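PDB 3ON7: oxidoreductase, iron/ascorbate family from Shewanella oneidensis, which probably acts as an Fe(II)-dependent 2-oxoglutarate oxygenase that forms ethylene and oxidises L-arginine. Local coordinates for the interface of chains A and B. Sequence-based numbering; all coordinates share one arbitrary frame. Chains: chain A/B, Oxidoreductase, iron/ascorbate family.

Contact 1: the interface of chains A and B. Residues chain A 259, 261-265, 268; chain B 83-84.
The apolar core of this patch is B:Val83, whose short branched side chain is pushed into the bend of chain A that runs from A:Val259 to A:Thr265. Its two methyls part ways. B:Val83 CG1 lies against the backbone of A:Arg263 and A:Tyr264, 3.7 Å from A:Tyr264 CA. B:Val83 CG2 turns to the other side, 4.0 Å from A:Val259 CG1, and also meets the methyl of A:Thr265. The two valines slide past each other in opposite directions, and the threonine methyl crosses obliquely. A compact residue without polar atoms in its side chain suits a place lined so largely by backbone.

Polar recognition across the boundary is made by main chain: B:Lys84 N gives a nearly straight hydrogen bond, 172° at H, to A:Glu262 O at 3.0 Å, lying in the carbonyl plane. Because it uses main-chain atoms, the bond does not depend on the lysine side chain, which runs on extended.

Within chain A, small hydroxyls hold the receiving bend in shape. A:Ser261 OG accepts from A:Arg263 N at 3.0 Å and also from A:Tyr264 N. A:Thr265 OG1 accepts from A:Ser268 N at 3.1 Å, and A:Ser268 OG accepts from A:Thr265 N in return, a reciprocal capping pair.

In the fold, the bend of chain A leads into helix 266-276, with A:Thr265 and A:Ser268 capping its start, and B:Val83 and B:Lys84 belong to a loop before strand 88-92.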
loop_
_atom_site.group_PDB
_atom_site.type_symbol
_atom_site.label_atom_id
_atom_site.label_comp_id
_atom_site.label_asym_id
_atom_site.label_seq_id
_atom_site.Cartn_x
_atom_site.Cartn_y
_atom_site.Cartn_z
ATOM N N VAL A 259 -1.049 4.005 22.207
ATOM C CA VAL A 259 -1.885 5.184 22.322
ATOM C C VAL A 259 -0.967 6.323 22.709
ATOM O O VAL A 259 -0.393 6.297 23.783
ATOM C CB VAL A 259 -2.941 5.017 23.415
ATOM C CG1 VAL A 259 -3.685 6.329 23.594
ATOM C CG2 VAL A 259 -3.893 3.815 23.090
ATOM N N SER A 261 -2.034 9.744 22.552
ATOM C CA SER A 261 -2.837 10.764 23.214
ATOM C C SER A 261 -4.317 10.419 23.105
ATOM O O SER A 261 -4.671 9.349 22.620
ATOM C CB SER A 261 -2.576 12.098 22.533
ATOM O OG SER A 261 -3.156 12.071 21.248
ATOM N N GLU A 262 -5.189 11.327 23.518
ATOM C CA GLU A 262 -6.622 11.130 23.328
ATOM C C GLU A 262 -7.021 11.143 21.846
ATOM O O GLU A 262 -8.067 10.620 21.496
ATOM C CB GLU A 262 -7.421 12.197 24.093
ATOM C CG GLU A 262 -7.491 11.942 25.609
ATOM N N ARG A 263 -6.166 11.718 20.996
ATOM C CA ARG A 263 -6.470 11.923 19.576
ATOM C C ARG A 263 -5.899 10.813 18.701
ATOM O O ARG A 263 -6.479 10.484 17.684
ATOM C CB ARG A 263 -5.915 13.269 19.065
ATOM C CG ARG A 263 -6.691 14.542 19.455
ATOM C CD ARG A 263 -5.982 15.817 18.936
ATOM N NE ARG A 263 -5.800 15.802 17.477
ATOM C CZ ARG A 263 -5.490 16.870 16.738
ATOM N NH1 ARG A 263 -5.317 18.058 17.305
ATOM N NH2 ARG A 263 -5.357 16.753 15.425
ATOM N N TYR A 264 -4.748 10.236 19.084
ATOM C CA TYR A 264 -4.045 9.262 18.222
ATOM C C TYR A 264 -3.377 8.083 18.902
ATOM O O TYR A 264 -2.876 8.197 20.029
ATOM C CB TYR A 264 -2.884 9.914 17.466
ATOM C CG TYR A 264 -3.220 11.075 16.599
ATOM C CD1 TYR A 264 -3.705 10.897 15.317
ATOM C CD2 TYR A 264 -3.012 12.353 17.045
ATOM C CE1 TYR A 264 -4.003 11.981 14.530
ATOM C CE2 TYR A 264 -3.285 13.421 16.271
ATOM C CZ TYR A 264 -3.773 13.245 15.019
ATOM O OH TYR A 264 -4.039 14.364 14.275
ATOM N N THR A 265 -3.337 6.983 18.140
ATOM C CA THR A 265 -2.378 5.898 18.308
ATOM C C THR A 265 -1.277 6.178 17.311
ATOM O O THR A 265 -1.469 6.978 16.415
ATOM C CB THR A 265 -2.986 4.523 18.003
ATOM O OG1 THR A 265 -3.455 4.457 16.636
ATOM C CG2 THR A 265 -4.140 4.228 18.941
ATOM N N SER A 268 -2.572 5.512 13.829
ATOM C CA SER A 268 -3.533 6.455 13.252
ATOM C C SER A 268 -2.844 7.789 12.986
ATOM O O SER A 268 -3.228 8.517 12.074
ATOM C CB SER A 268 -4.769 6.630 14.150
ATOM O OG SER A 268 -4.485 7.427 15.283
ATOM N N VAL B 83 -9.779 6.054 20.896
ATOM C CA VAL B 83 -9.052 7.255 20.495
ATOM C C VAL B 83 -9.896 8.026 19.486
ATOM O O VAL B 83 -10.576 7.403 18.685
ATOM C CB VAL B 83 -7.689 6.822 19.881
ATOM C CG1 VAL B 83 -7.340 7.589 18.627
ATOM C CG2 VAL B 83 -6.573 6.887 20.935
ATOM N N LYS B 84 -9.858 9.362 19.508
ATOM C CA LYS B 84 -10.766 10.177 18.665
ATOM C C LYS B 84 -10.190 11.534 18.255
ATOM O O LYS B 84 -9.993 12.396 19.102
ATOM C CB LYS B 84 -12.082 10.407 19.414
ATOM C CG LYS B 84 -13.089 11.353 18.743
ATOM C CD LYS B 84 -14.329 11.517 19.638
ATOM C CE LYS B 84 -15.255 12.649 19.171
ATOM N NZ LYS B 84 -16.508 12.736 19.989
#

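Contact 2: the interface of chains A and B. Residues chain A 84-87, 89, 153, 170; chain B 263-264, 272.
Chain A passes here in mostly extended form from A:Lys84 through A:Asp85 (phi/psi -78/171°), turns at A:Ile86 and straightens again at A:Lys87 to enter a strand, so that the side chains of A:Asp85, A:Ile86 and A:Lys87 face chain B.

A:Asp85, its CG anti to the backbone N, offers OD1 to B:Arg263, which grips it side-on with two nitrogens on the same oxygen: NE at 2.9 Å, nearly along the C-O axis, and NH2 at 3.0 Å, on the syn lone pair. The carboxylate and guanidinium are nearly coplanar. A:Ile86 N adds a third donor to A:Asp85 OD1 at 2.8 Å from above the carboxylate plane, which helps to hold the carboxylate's rotation. A:Ile86 CG1 sits over the centre of the B:Arg263 guanidinium, 3.9 Å above its plane, giving the flat cation a greasy floor. An alanine in place of B:Arg263 would remove both bonds to A:Asp85 and the surface packed on A:Ile86, and would probably loosen this edge of the interface.

Beside this pair, B:Glu272 bends at chi2 to meet A:Tyr89 tip to tip. The phenol A:Tyr89 OH donates to B:Glu272 OE1 at 2.6 Å, with ring and carboxylate almost perpendicular. A:Arg153 NH2 reaches B:Glu272 OE2 at 3.0 Å in a salt bridge within the guanidinium plane, while the same nitrogen rests over the rim of the A:Tyr89 ring. These donors, with A:Lys87 NZ 4.0 Å from B:Glu272 OE2, would probably favour an ionised B:Glu272, although the carboxylate of A:Asp85 lies close by and would oppose it.

In the fold, B:Glu272 projects from helix 266-277 of chain B towards strands 88-92 and 151-157 of chain A, while B:Arg263 lies in the loop leading into that helix.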
loop_
_atom_site.group_PDB
_atom_site.type_symbol
_atom_site.label_atom_id
_atom_site.label_comp_id
_atom_site.label_asym_id
_atom_site.label_seq_id
_atom_site.Cartn_x
_atom_site.Cartn_y
_atom_site.Cartn_z
ATOM N N LYS A 84 18.778 11.185 -10.748
ATOM C CA LYS A 84 19.719 10.548 -9.805
ATOM C C LYS A 84 19.853 11.337 -8.501
ATOM O O LYS A 84 20.202 12.513 -8.525
ATOM C CB LYS A 84 21.096 10.439 -10.468
ATOM C CG LYS A 84 22.203 9.849 -9.592
ATOM C CD LYS A 84 23.569 9.920 -10.292
ATOM C CE LYS A 84 24.716 9.578 -9.338
ATOM N NZ LYS A 84 26.062 9.993 -9.878
ATOM N N ASP A 85 19.602 10.680 -7.372
ATOM C CA ASP A 85 19.758 11.306 -6.050
ATOM C C ASP A 85 21.247 11.365 -5.662
ATOM O O ASP A 85 22.088 10.802 -6.349
ATOM C CB ASP A 85 18.932 10.539 -4.997
ATOM C CG ASP A 85 18.568 11.408 -3.796
ATOM O OD1 ASP A 85 18.897 12.608 -3.848
ATOM O OD2 ASP A 85 17.959 10.914 -2.824
ATOM N N ILE A 86 21.587 12.055 -4.578
ATOM C CA ILE A 86 23.002 12.205 -4.186
ATOM C C ILE A 86 23.392 11.277 -3.013
ATOM O O ILE A 86 24.492 11.409 -2.443
ATOM C CB ILE A 86 23.370 13.671 -3.812
ATOM C CG1 ILE A 86 22.507 14.204 -2.660
ATOM C CG2 ILE A 86 23.242 14.592 -5.020
ATOM C CD1 ILE A 86 22.852 15.641 -2.304
ATOM N N LYS A 87 22.486 10.362 -2.652
ATOM C CA LYS A 87 22.755 9.367 -1.623
ATOM C C LYS A 87 22.210 8.027 -2.059
ATOM O O LYS A 87 21.257 7.956 -2.868
ATOM C CB LYS A 87 22.087 9.758 -0.298
ATOM C CG LYS A 87 20.562 10.020 -0.403
ATOM C CD LYS A 87 19.880 10.089 0.968
ATOM C CE LYS A 87 18.436 10.603 0.879
ATOM N NZ LYS A 87 18.319 11.988 0.320
ATOM N N TYR A 89 21.267 4.127 0.112
ATOM C CA TYR A 89 21.090 3.668 1.481
ATOM C C TYR A 89 20.602 2.237 1.627
ATOM O O TYR A 89 20.249 1.588 0.665
ATOM C CB TYR A 89 20.183 4.623 2.257
ATOM C CG TYR A 89 18.879 4.958 1.590
ATOM C CD1 TYR A 89 18.800 5.966 0.644
ATOM C CD2 TYR A 89 17.702 4.295 1.943
ATOM C CE1 TYR A 89 17.585 6.293 0.040
ATOM C CE2 TYR A 89 16.481 4.612 1.343
ATOM C CZ TYR A 89 16.426 5.609 0.399
ATOM O OH TYR A 89 15.231 5.928 -0.199
ATOM N N ARG A 153 19.004 3.017 9.436
ATOM C CA ARG A 153 19.251 3.474 8.088
ATOM C C ARG A 153 20.752 3.663 7.891
ATOM O O ARG A 153 21.359 4.512 8.556
ATOM C CB ARG A 153 18.510 4.801 7.884
ATOM C CG ARG A 153 17.886 5.002 6.534
ATOM C CD ARG A 153 16.798 6.089 6.549
ATOM N NE ARG A 153 16.317 6.337 5.191
ATOM C CZ ARG A 153 16.458 7.476 4.505
ATOM N NH1 ARG A 153 17.045 8.551 5.039
ATOM N NH2 ARG A 153 15.979 7.547 3.261
ATOM N N ARG A 170 22.968 19.480 2.018
ATOM C CA ARG A 170 23.107 18.044 1.771
ATOM C C ARG A 170 21.800 17.327 2.081
ATOM O O ARG A 170 21.306 16.539 1.270
ATOM C CB ARG A 170 24.232 17.478 2.658
ATOM C CG ARG A 170 24.578 16.015 2.438
ATOM C CD ARG A 170 25.747 15.571 3.336
ATOM N NE ARG A 170 27.005 16.217 2.953
ATOM C CZ ARG A 170 27.975 15.677 2.207
ATOM N NH1 ARG A 170 27.897 14.433 1.742
ATOM N NH2 ARG A 170 29.060 16.392 1.935
ATOM N N ARG B 263 17.525 15.580 -9.239
ATOM C CA ARG B 263 17.470 14.575 -8.165
ATOM C C ARG B 263 16.177 13.757 -8.066
ATOM O O ARG B 263 16.212 12.604 -7.628
ATOM C CB ARG B 263 17.715 15.235 -6.803
ATOM C CG ARG B 263 19.122 15.821 -6.607
ATOM C CD ARG B 263 19.273 16.456 -5.210
ATOM N NE ARG B 263 18.917 15.524 -4.123
ATOM C CZ ARG B 263 18.955 15.820 -2.820
ATOM N NH1 ARG B 263 19.349 17.033 -2.405
ATOM N NH2 ARG B 263 18.615 14.885 -1.925
ATOM N N TYR B 264 15.043 14.340 -8.455
ATOM C CA TYR B 264 13.750 13.722 -8.194
ATOM C C TYR B 264 12.727 13.925 -9.304
ATOM O O TYR B 264 12.674 14.994 -9.935
ATOM C CB TYR B 264 13.130 14.360 -6.947
ATOM C CG TYR B 264 13.884 14.213 -5.655
ATOM C CD1 TYR B 264 13.830 13.030 -4.930
ATOM C CD2 TYR B 264 14.602 15.276 -5.121
ATOM C CE1 TYR B 264 14.501 12.892 -3.724
ATOM C CE2 TYR B 264 15.268 15.154 -3.906
ATOM C CZ TYR B 264 15.218 13.956 -3.219
ATOM O OH TYR B 264 15.876 13.812 -2.023
ATOM N N GLU B 272 10.680 8.705 -1.474
ATOM C CA GLU B 272 11.740 9.003 -0.504
ATOM C C GLU B 272 11.185 9.569 0.808
ATOM O O GLU B 272 11.720 9.310 1.890
ATOM C CB GLU B 272 12.701 10.018 -1.114
ATOM C CG GLU B 272 13.956 10.282 -0.326
ATOM C CD GLU B 272 14.877 9.087 -0.295
ATOM O OE1 GLU B 272 14.842 8.248 -1.238
ATOM O OE2 GLU B 272 15.639 9.003 0.691
#

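Contact 1 and contact 2 lie about 33 Å apart at opposite ends of one two-fold interface, and each pairs the same two regions with the chains exchanged. The loop before strand 88-92 of one subunit meets the stretch around residues 263 and 264 and the following helix of the other; Lys84, Arg263 and Tyr264 take part in both. Contact 1 is the apolar and main-chain portion of this pairing, contact 2 the charged portion farther along the loop and helix, and symmetry supplies both portions at each end. The reciprocal exchange makes a two-fold pair within a deposited assembly of four copies; the structure alone does not show which oligomer forms in solution.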